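Local atomic coordinates of copper-containing nitrite reductase (Hyphomicrobium denitrificans 1NES1, PDB entry 6TFO), a protein that probably reduces nitrite to nitric oxide with electrons from cytochrome c, passing them through protein-bound copper centres. Residues C[173-178]-C[187-192]; C[207-212]-C[246-251]; C[221-226]-C[261-266]. One frame throughout, in Å; residues are numbered along the deposited sequence.

In the fold
All three interactions lie in one cupredoxin domain of the chain. From the N terminus, interaction 1 comes first: 173-178 and 187-192 are the two arms of a beta hairpin, closed across its short turn before the others open. Interactions 2 and 3 close longer loops and cross, since 207-212 and 221-226 come first and their partners, 246-251 and 261-266, follow in the same order. Strand 207-214 neighbours strand 166-181, so interactions 1 and 2 share a sheet. Interaction 3 belongs to the facing sheet and the copper-binding loops; Leu210 packs on Val224 and Phe226, Leu212 on Val224, and Glu175 bonds to His222. Interactions 2 and 3 both touch a second subunit.

Interaction 1: C[173-178]-C[187-192]; sequences TVELKG and TYWTFN
Glu175 and Trp189 lie side by side on one face of an antiparallel beta hairpin, pointing the same way. Glu175 CG reaches Trp189 CD1 at 3.5 Å, and the carboxylate, its plane 25° from that of the indole, sits over one ring face. On the same face of the sheet, CG2 of the buried Thr173 meets Phe191 CE1 at 3.8 Å. This is the close-packed part: Trp189 and Phe191 are buried against the rings of His271 and Tyr261. Between the strands, Val174 O takes two bonds from one residue, Thr190 N and Thr190 OG1, each 2.9 Å away; the hydroxyl reaches it because OG1 stands between the backbone N and carbonyl carbon (chi1 69°). The CD1-CE1 side of the Tyr188 ring comes up to Gly178, CD1 3.6 Å from Gly178 CA, where a CB would clash. Toward Lys177 the contact loosens: its aliphatic CG merely passes Thr187 OG1 at 3.7 Å, and the lysine is exposed. Leu176 CD2 lightly touches Thr190 CG2 at 4.0 Å. The Glu175 carboxylate is gripped by Leu219 N, Met220 N and His222 NE2, so it probably acts as a second-shell group that steadies the His222 imidazole and may polarise it.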
loop_
_atom_site.group_PDB
_atom_site.type_symbol
_atom_site.label_atom_id
_atom_site.label_comp_id
_atom_site.label_asym_id
_atom_site.label_seq_id
_atom_site.Cartn_x
_atom_site.Cartn_y
_atom_site.Cartn_z
ATOM N N THR C 173 -0.677 -6.877 -45.913
ATOM C CA THR C 173 -0.625 -6.706 -44.440
ATOM C C THR C 173 -1.012 -5.255 -44.141
ATOM O O THR C 173 -0.321 -4.348 -44.637
ATOM C CB THR C 173 0.717 -7.195 -43.881
ATOM O OG1 THR C 173 1.793 -6.437 -44.424
ATOM C CG2 THR C 173 0.951 -8.660 -44.191
ATOM N N VAL C 174 -2.123 -5.077 -43.424
ATOM C CA VAL C 174 -2.742 -3.763 -43.099
ATOM C C VAL C 174 -2.904 -3.639 -41.580
ATOM O O VAL C 174 -3.531 -4.544 -40.981
ATOM C CB VAL C 174 -4.099 -3.607 -43.797
ATOM C CG1 VAL C 174 -4.806 -2.335 -43.364
ATOM C CG2 VAL C 174 -3.954 -3.671 -45.310
ATOM N N GLU C 175 -2.338 -2.571 -40.998
ATOM C CA GLU C 175 -2.530 -2.168 -39.579
ATOM C C GLU C 175 -3.671 -1.153 -39.562
ATOM O O GLU C 175 -3.651 -0.211 -40.397
ATOM C CB GLU C 175 -1.245 -1.588 -39.001
ATOM C CG GLU C 175 -0.042 -2.504 -39.142
ATOM C CD GLU C 175 1.291 -1.890 -38.756
ATOM O OE1 GLU C 175 2.311 -2.604 -38.748
ATOM O OE2 GLU C 175 1.308 -0.697 -38.497
ATOM N N LEU C 176 -4.689 -1.377 -38.736
ATOM C CA LEU C 176 -5.883 -0.493 -38.743
ATOM C C LEU C 176 -6.696 -0.700 -37.467
ATOM O O LEU C 176 -6.640 -1.800 -36.893
ATOM C CB LEU C 176 -6.719 -0.752 -40.000
ATOM C CG LEU C 176 -7.766 -1.860 -39.897
ATOM C CD1 LEU C 176 -8.657 -1.872 -41.127
ATOM C CD2 LEU C 176 -7.127 -3.223 -39.728
ATOM N N LYS C 177 -7.392 0.356 -37.042
ATOM C CA LYS C 177 -8.323 0.334 -35.892
ATOM C C LYS C 177 -9.565 -0.417 -36.338
ATOM O O LYS C 177 -10.045 -0.154 -37.465
ATOM C CB LYS C 177 -8.702 1.741 -35.429
ATOM C CG LYS C 177 -7.727 2.369 -34.447
ATOM C CD LYS C 177 -7.927 3.862 -34.288
ATOM C CE LYS C 177 -6.665 4.594 -33.875
ATOM N NZ LYS C 177 -6.791 6.047 -34.126
ATOM N N GLY C 178 -10.050 -1.293 -35.466
ATOM C CA GLY C 178 -11.232 -2.132 -35.712
ATOM C C GLY C 178 -12.193 -2.053 -34.557
ATOM O O GLY C 178 -11.755 -1.682 -33.462
ATOM N N THR C 187 -6.327 -1.663 -32.160
ATOM C CA THR C 187 -5.492 -1.567 -33.375
ATOM C C THR C 187 -5.164 -3.000 -33.779
ATOM O O THR C 187 -4.347 -3.652 -33.094
ATOM C CB THR C 187 -4.265 -0.671 -33.177
ATOM O OG1 THR C 187 -4.752 0.657 -32.977
ATOM C CG2 THR C 187 -3.311 -0.697 -34.351
ATOM N N TYR C 188 -5.851 -3.471 -34.819
ATOM C CA TYR C 188 -5.637 -4.792 -35.437
ATOM C C TYR C 188 -4.496 -4.688 -36.446
ATOM O O TYR C 188 -4.320 -3.612 -37.096
ATOM C CB TYR C 188 -6.922 -5.273 -36.102
ATOM C CG TYR C 188 -8.036 -5.626 -35.147
ATOM C CD1 TYR C 188 -8.919 -4.665 -34.696
ATOM C CD2 TYR C 188 -8.216 -6.928 -34.702
ATOM C CE1 TYR C 188 -9.971 -4.991 -33.855
ATOM C CE2 TYR C 188 -9.257 -7.269 -33.859
ATOM C CZ TYR C 188 -10.134 -6.297 -33.431
ATOM O OH TYR C 188 -11.133 -6.616 -32.562
ATOM N N TRP C 189 -3.719 -5.768 -36.522
ATOM C CA TRP C 189 -2.836 -6.115 -37.660
ATOM C C TRP C 189 -3.464 -7.298 -38.408
ATOM O O TRP C 189 -3.823 -8.288 -37.751
ATOM C CB TRP C 189 -1.412 -6.431 -37.179
ATOM C CG TRP C 189 -0.786 -5.360 -36.347
ATOM C CD1 TRP C 189 -1.192 -4.067 -36.242
ATOM C CD2 TRP C 189 0.403 -5.480 -35.547
ATOM N NE1 TRP C 189 -0.357 -3.385 -35.402
ATOM C CE2 TRP C 189 0.627 -4.224 -34.951
ATOM C CE3 TRP C 189 1.286 -6.519 -35.254
ATOM C CZ2 TRP C 189 1.699 -3.983 -34.095
ATOM C CZ3 TRP C 189 2.353 -6.278 -34.415
ATOM C CH2 TRP C 189 2.556 -5.024 -33.844
ATOM N N THR C 190 -3.594 -7.202 -39.731
ATOM C CA THR C 190 -4.402 -8.152 -40.538
ATOM C C THR C 190 -3.726 -8.487 -41.867
ATOM O O THR C 190 -2.861 -7.723 -42.342
ATOM C CB THR C 190 -5.784 -7.573 -40.845
ATOM O OG1 THR C 190 -5.604 -6.485 -41.751
ATOM C CG2 THR C 190 -6.509 -7.123 -39.596
ATOM N N PHE C 191 -4.167 -9.605 -42.447
ATOM C CA PHE C 191 -4.083 -9.886 -43.899
ATOM C C PHE C 191 -5.391 -9.355 -44.510
ATOM O O PHE C 191 -6.473 -9.842 -44.131
ATOM C CB PHE C 191 -3.820 -11.377 -44.099
ATOM C CG PHE C 191 -2.530 -11.903 -43.511
ATOM C CD1 PHE C 191 -1.320 -11.665 -44.124
ATOM C CD2 PHE C 191 -2.541 -12.710 -42.393
ATOM C CE1 PHE C 191 -0.147 -12.206 -43.618
ATOM C CE2 PHE C 191 -1.378 -13.255 -41.879
ATOM C CZ PHE C 191 -0.177 -13.015 -42.500
ATOM N N ASN C 192 -5.289 -8.296 -45.324
ATOM C CA ASN C 192 -6.385 -7.774 -46.179
ATOM C C ASN C 192 -7.503 -7.189 -45.316
ATOM O O ASN C 192 -8.668 -7.227 -45.739
ATOM C CB ASN C 192 -6.848 -8.859 -47.155
ATOM C CG ASN C 192 -5.784 -9.117 -48.196
ATOM O OD1 ASN C 192 -4.751 -9.715 -47.911
ATOM N ND2 ASN C 192 -5.974 -8.557 -49.376
#

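Interaction 2: C[207-212]-C[246-251]; sequences TVELHL and ETVVTF
Strand 246-252, outermost of its sheet within this chain, pairs antiparallel with 207-214 in a cupredoxin sheet through six backbone hydrogen bonds, between Val208 and Phe251, Leu210 and Val249, and Leu212 and Thr247. The face carrying these six side chains is largely apolar and turns inward. Val208 lies over one face of the Phe251 ring, its CB 3.9 Å from the ring centroid in a CH-pi contact, while Leu210 CB meets Val249 CG1 at 3.8 Å. On the other face His211 stands beside Val248, whose CG1 lies over the imidazole 3.7 Å from its centroid. The His211 ring has a carboxylate at each nitrogen: NE2 donates to the anti lone pair of Glu209 OE1 at 2.9 Å, close to the ring plane, whereas ND1 points at Glu246 OE1, modelled at 2.5 Å, too short to be taken at face value. Thr250 OG1 bonds to Gly446 O of a second subunit, where a strand of that chain pairs with Thr250 and Phe251 and continues the sheet. The two carboxylates flanking His211 would favour a protonated imidazole, though the Glu246 distance is uncertain; the Glu209 bond and Val248 CG1 probably limit its turning.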
loop_
_atom_site.group_PDB
_atom_site.type_symbol
_atom_site.label_atom_id
_atom_site.label_comp_id
_atom_site.label_asym_id
_atom_site.label_seq_id
_atom_site.Cartn_x
_atom_site.Cartn_y
_atom_site.Cartn_z
ATOM N N THR C 207 1.572 -25.218 -57.546
ATOM C CA THR C 207 2.698 -24.291 -57.264
ATOM C C THR C 207 2.089 -22.927 -56.902
ATOM O O THR C 207 1.350 -22.362 -57.737
ATOM C CB THR C 207 3.684 -24.284 -58.444
ATOM O OG1 THR C 207 4.421 -25.504 -58.351
ATOM C CG2 THR C 207 4.660 -23.128 -58.432
ATOM N N VAL C 208 2.340 -22.452 -55.680
ATOM C CA VAL C 208 1.767 -21.182 -55.133
ATOM C C VAL C 208 2.808 -20.081 -55.333
ATOM O O VAL C 208 3.968 -20.252 -54.848
ATOM C CB VAL C 208 1.340 -21.324 -53.657
ATOM C CG1 VAL C 208 0.961 -19.988 -53.045
ATOM C CG2 VAL C 208 0.199 -22.328 -53.490
ATOM N N GLU C 209 2.425 -19.060 -56.106
ATOM C CA GLU C 209 3.186 -17.807 -56.337
ATOM C C GLU C 209 2.584 -16.755 -55.410
ATOM O O GLU C 209 1.542 -16.151 -55.771
ATOM C CB GLU C 209 3.102 -17.367 -57.798
ATOM C CG GLU C 209 3.789 -16.046 -58.096
ATOM C CD GLU C 209 3.515 -15.540 -59.501
ATOM O OE1 GLU C 209 3.220 -14.346 -59.668
ATOM O OE2 GLU C 209 3.566 -16.358 -60.430
ATOM N N LEU C 210 3.184 -16.600 -54.230
ATOM C CA LEU C 210 2.656 -15.709 -53.171
ATOM C C LEU C 210 3.310 -14.340 -53.270
ATOM O O LEU C 210 4.553 -14.273 -53.165
ATOM C CB LEU C 210 2.917 -16.278 -51.783
ATOM C CG LEU C 210 2.272 -15.415 -50.708
ATOM C CD1 LEU C 210 0.881 -15.928 -50.365
ATOM C CD2 LEU C 210 3.168 -15.341 -49.495
ATOM N N HIS C 211 2.480 -13.314 -53.431
ATOM C CA HIS C 211 2.869 -11.887 -53.333
ATOM C C HIS C 211 2.380 -11.350 -51.984
ATOM O O HIS C 211 1.144 -11.371 -51.766
ATOM C CB HIS C 211 2.281 -11.122 -54.516
ATOM C CG HIS C 211 2.942 -11.440 -55.812
ATOM N ND1 HIS C 211 3.759 -10.532 -56.468
ATOM C CD2 HIS C 211 2.933 -12.556 -56.569
ATOM C CE1 HIS C 211 4.210 -11.075 -57.580
ATOM N NE2 HIS C 211 3.714 -12.316 -57.666
ATOM N N LEU C 212 3.294 -10.936 -51.098
ATOM C CA LEU C 212 2.938 -10.211 -49.843
ATOM C C LEU C 212 3.304 -8.725 -49.985
ATOM O O LEU C 212 4.522 -8.419 -50.011
ATOM C CB LEU C 212 3.632 -10.865 -48.646
ATOM C CG LEU C 212 2.967 -10.579 -47.297
ATOM C CD1 LEU C 212 3.240 -11.702 -46.305
ATOM C CD2 LEU C 212 3.441 -9.247 -46.727
ATOM N N GLU C 246 7.190 -5.108 -51.089
ATOM C CA GLU C 246 6.542 -6.366 -51.541
ATOM C C GLU C 246 7.598 -7.469 -51.573
ATOM O O GLU C 246 8.739 -7.194 -52.010
ATOM C CB GLU C 246 5.891 -6.208 -52.912
ATOM C CG GLU C 246 5.156 -7.459 -53.343
ATOM C CD GLU C 246 4.661 -7.478 -54.767
ATOM O OE1 GLU C 246 4.698 -8.551 -55.374
ATOM O OE2 GLU C 246 4.214 -6.423 -55.238
ATOM N N THR C 247 7.247 -8.642 -51.054
ATOM C CA THR C 247 8.033 -9.886 -51.230
ATOM C C THR C 247 7.188 -10.822 -52.083
ATOM O O THR C 247 5.947 -10.714 -52.049
ATOM C CB THR C 247 8.449 -10.533 -49.901
ATOM O OG1 THR C 247 7.273 -10.732 -49.102
ATOM C CG2 THR C 247 9.484 -9.697 -49.182
ATOM N N VAL C 248 7.858 -11.668 -52.848
ATOM C CA VAL C 248 7.234 -12.734 -53.669
ATOM C C VAL C 248 7.960 -14.022 -53.305
ATOM O O VAL C 248 9.204 -14.003 -53.339
ATOM C CB VAL C 248 7.344 -12.422 -55.171
ATOM C CG1 VAL C 248 6.597 -13.457 -55.991
ATOM C CG2 VAL C 248 6.851 -11.023 -55.499
ATOM N N VAL C 249 7.229 -15.068 -52.914
ATOM C CA VAL C 249 7.808 -16.427 -52.701
ATOM C C VAL C 249 6.992 -17.415 -53.550
ATOM O O VAL C 249 5.776 -17.203 -53.694
ATOM C CB VAL C 249 7.833 -16.785 -51.199
ATOM C CG1 VAL C 249 6.431 -16.887 -50.608
ATOM C CG2 VAL C 249 8.628 -18.054 -50.938
ATOM N N THR C 250 7.619 -18.447 -54.112
ATOM C CA THR C 250 6.907 -19.599 -54.726
ATOM C C THR C 250 7.147 -20.821 -53.844
ATOM O O THR C 250 8.286 -20.981 -53.347
ATOM C CB THR C 250 7.316 -19.809 -56.184
ATOM O OG1 THR C 250 8.442 -18.984 -56.472
ATOM C CG2 THR C 250 6.206 -19.428 -57.132
ATOM N N PHE C 251 6.113 -21.627 -53.625
ATOM C CA PHE C 251 6.240 -22.907 -52.875
ATOM C C PHE C 251 5.223 -23.918 -53.423
ATOM O O PHE C 251 4.148 -23.504 -53.917
ATOM C CB PHE C 251 6.115 -22.643 -51.367
ATOM C CG PHE C 251 4.721 -22.309 -50.895
ATOM C CD1 PHE C 251 4.216 -21.022 -51.004
ATOM C CD2 PHE C 251 3.898 -23.289 -50.367
ATOM C CE1 PHE C 251 2.932 -20.716 -50.576
ATOM C CE2 PHE C 251 2.610 -22.989 -49.953
ATOM C CZ PHE C 251 2.132 -21.697 -50.042
#

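Interaction 3: C[221-226]-C[261-266]; sequences IHSVDF and YHCATP. With CU (copper (II) ion), chain J; CU (copper (II) ion), chain K.
Ser223 and Thr265 turn their side chains toward each other where two copper-binding loops of a cupredoxin domain meet. Ser223 OG, set between its backbone N and carbonyl carbon (chi1 63°), donates to Thr265 OG1 at 2.8 Å and accepts from Ala264 N, also at 2.8 Å. Replacing Ser223 by an alanine would probably leave Ala264 N without this acceptor and Thr265 OG1 without one of its two partners, weakening the tie between the loops. Thr265 OG1 also bonds to Gln240, and the threonine side chain crosses that of Ile221 at about a right angle, the CG2 methyls 3.8 Å apart. His222 and Cys263 converge on the type 1 copper: ND1 and SG bind it, SG near the imidazole plane at its edge, while His271 and Met276 complete the site. Asp225 and His262 run side by side, carboxylate and ring planes 64° apart, their backbones bonded N to O in both directions. His262 ND1 donates to Cys263 O at 2.8 Å, nearly straight at the hydrogen but from well above the carbonyl plane, a second link beside their peptide bond. Phe226 CD1 meets Tyr261 CB at 3.4 Å, ring planes 40° apart. His262 NE2 binds the second copper at 2.0 Å with His227 of this chain and His419 of a second subunit; a water on that copper donates to Asp225 OD2 at 2.8 Å.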
loop_
_atom_site.group_PDB
_atom_site.type_symbol
_atom_site.label_atom_id
_atom_site.label_comp_id
_atom_site.label_asym_id
_atom_site.label_seq_id
_atom_site.Cartn_x
_atom_site.Cartn_y
_atom_site.Cartn_z
ATOM N N ILE C 221 7.282 -4.299 -39.864
ATOM C CA ILE C 221 7.576 -5.404 -40.819
ATOM C C ILE C 221 6.478 -6.469 -40.637
ATOM O O ILE C 221 6.032 -6.685 -39.502
ATOM C CB ILE C 221 9.011 -5.940 -40.577
ATOM C CG1 ILE C 221 10.091 -4.884 -40.853
ATOM C CG2 ILE C 221 9.258 -7.211 -41.379
ATOM C CD1 ILE C 221 11.474 -5.244 -40.335
ATOM N N HIS C 222 5.997 -7.068 -41.720
ATOM C CA HIS C 222 5.081 -8.242 -41.683
ATOM C C HIS C 222 5.608 -9.364 -42.582
ATOM O O HIS C 222 6.478 -9.106 -43.447
ATOM C CB HIS C 222 3.657 -7.827 -42.060
ATOM C CG HIS C 222 3.074 -6.906 -41.054
ATOM N ND1 HIS C 222 2.703 -7.343 -39.816
ATOM C CD2 HIS C 222 2.862 -5.576 -41.079
ATOM C CE1 HIS C 222 2.258 -6.323 -39.120
ATOM N NE2 HIS C 222 2.335 -5.225 -39.880
ATOM N N SER C 223 5.079 -10.567 -42.381
ATOM C CA SER C 223 5.550 -11.809 -43.029
ATOM C C SER C 223 4.401 -12.824 -43.073
ATOM O O SER C 223 3.278 -12.480 -42.658
ATOM C CB SER C 223 6.748 -12.342 -42.289
ATOM O OG SER C 223 6.387 -12.699 -40.960
ATOM N N VAL C 224 4.670 -14.030 -43.574
ATOM C CA VAL C 224 3.695 -15.149 -43.484
ATOM C C VAL C 224 4.451 -16.472 -43.426
ATOM O O VAL C 224 5.429 -16.645 -44.171
ATOM C CB VAL C 224 2.677 -15.102 -44.629
ATOM C CG1 VAL C 224 3.348 -15.204 -45.980
ATOM C CG2 VAL C 224 1.618 -16.170 -44.467
ATOM N N ASP C 225 4.022 -17.317 -42.491
ATOM C CA ASP C 225 4.374 -18.745 -42.333
ATOM C C ASP C 225 3.076 -19.488 -42.631
ATOM O O ASP C 225 2.071 -19.174 -41.962
ATOM C CB ASP C 225 4.933 -18.986 -40.925
ATOM C CG ASP C 225 5.001 -20.424 -40.438
ATOM O OD1 ASP C 225 4.714 -21.317 -41.240
ATOM O OD2 ASP C 225 5.343 -20.631 -39.238
ATOM N N PHE C 226 3.076 -20.335 -43.668
ATOM C CA PHE C 226 1.991 -21.307 -43.975
ATOM C C PHE C 226 2.378 -22.685 -43.429
ATOM O O PHE C 226 3.468 -23.200 -43.790
ATOM C CB PHE C 226 1.777 -21.460 -45.478
ATOM C CG PHE C 226 1.517 -20.182 -46.219
ATOM C CD1 PHE C 226 0.234 -19.685 -46.328
ATOM C CD2 PHE C 226 2.555 -19.508 -46.832
ATOM C CE1 PHE C 226 -0.018 -18.539 -47.051
ATOM C CE2 PHE C 226 2.307 -18.342 -47.533
ATOM C CZ PHE C 226 1.023 -17.862 -47.642
ATOM N N TYR C 261 -2.221 -20.406 -41.476
ATOM C CA TYR C 261 -1.093 -19.496 -41.792
ATOM C C TYR C 261 -1.203 -18.295 -40.839
ATOM O O TYR C 261 -2.334 -18.001 -40.330
ATOM C CB TYR C 261 -1.088 -19.110 -43.272
ATOM C CG TYR C 261 -2.181 -18.169 -43.720
ATOM C CD1 TYR C 261 -3.410 -18.646 -44.144
ATOM C CD2 TYR C 261 -1.977 -16.792 -43.750
ATOM C CE1 TYR C 261 -4.410 -17.786 -44.569
ATOM C CE2 TYR C 261 -2.970 -15.922 -44.179
ATOM C CZ TYR C 261 -4.190 -16.422 -44.601
ATOM O OH TYR C 261 -5.192 -15.590 -45.030
ATOM N N HIS C 262 -0.062 -17.671 -40.541
ATOM C CA HIS C 262 0.059 -16.524 -39.596
ATOM C C HIS C 262 1.293 -15.704 -39.968
ATOM O O HIS C 262 2.219 -16.263 -40.591
ATOM C CB HIS C 262 0.087 -16.987 -38.128
ATOM C CG HIS C 262 1.170 -17.954 -37.771
ATOM N ND1 HIS C 262 2.496 -17.569 -37.609
ATOM C CD2 HIS C 262 1.128 -19.286 -37.512
ATOM C CE1 HIS C 262 3.232 -18.620 -37.295
ATOM N NE2 HIS C 262 2.407 -19.702 -37.235
ATOM N N CYS C 263 1.309 -14.439 -39.571
ATOM C CA CYS C 263 2.533 -13.599 -39.589
ATOM C C CYS C 263 3.617 -14.269 -38.725
ATOM O O CYS C 263 3.271 -14.930 -37.734
ATOM C CB CYS C 263 2.216 -12.192 -39.105
ATOM S SG CYS C 263 3.620 -11.061 -39.243
ATOM N N ALA C 264 4.882 -14.155 -39.123
ATOM C CA ALA C 264 6.040 -14.730 -38.402
ATOM C C ALA C 264 7.151 -13.683 -38.322
ATOM O O ALA C 264 8.304 -14.053 -38.547
ATOM C CB ALA C 264 6.509 -15.981 -39.080
ATOM N N THR C 265 6.773 -12.423 -38.060
ATOM C CA THR C 265 7.670 -11.288 -37.694
ATOM C C THR C 265 7.636 -11.125 -36.173
ATOM O O THR C 265 6.560 -11.049 -35.574
ATOM C CB THR C 265 7.279 -10.011 -38.463
ATOM O OG1 THR C 265 7.380 -10.291 -39.860
ATOM C CG2 THR C 265 8.152 -8.819 -38.117
ATOM N N PRO C 266 8.793 -11.073 -35.479
ATOM C CA PRO C 266 8.785 -10.956 -34.016
ATOM C C PRO C 266 8.152 -9.638 -33.549
ATOM O O PRO C 266 8.288 -8.635 -34.248
ATOM C CB PRO C 266 10.274 -10.992 -33.642
ATOM C CG PRO C 266 11.002 -11.517 -34.878
ATOM C CD PRO C 266 10.150 -11.095 -36.050
HETATM CU CU CU J . 2.789 -9.130 -38.847
HETATM CU CU CU K . 3.030 -21.555 -36.943
HETATM O O HOH W 1 5.082 -21.587 -36.623
#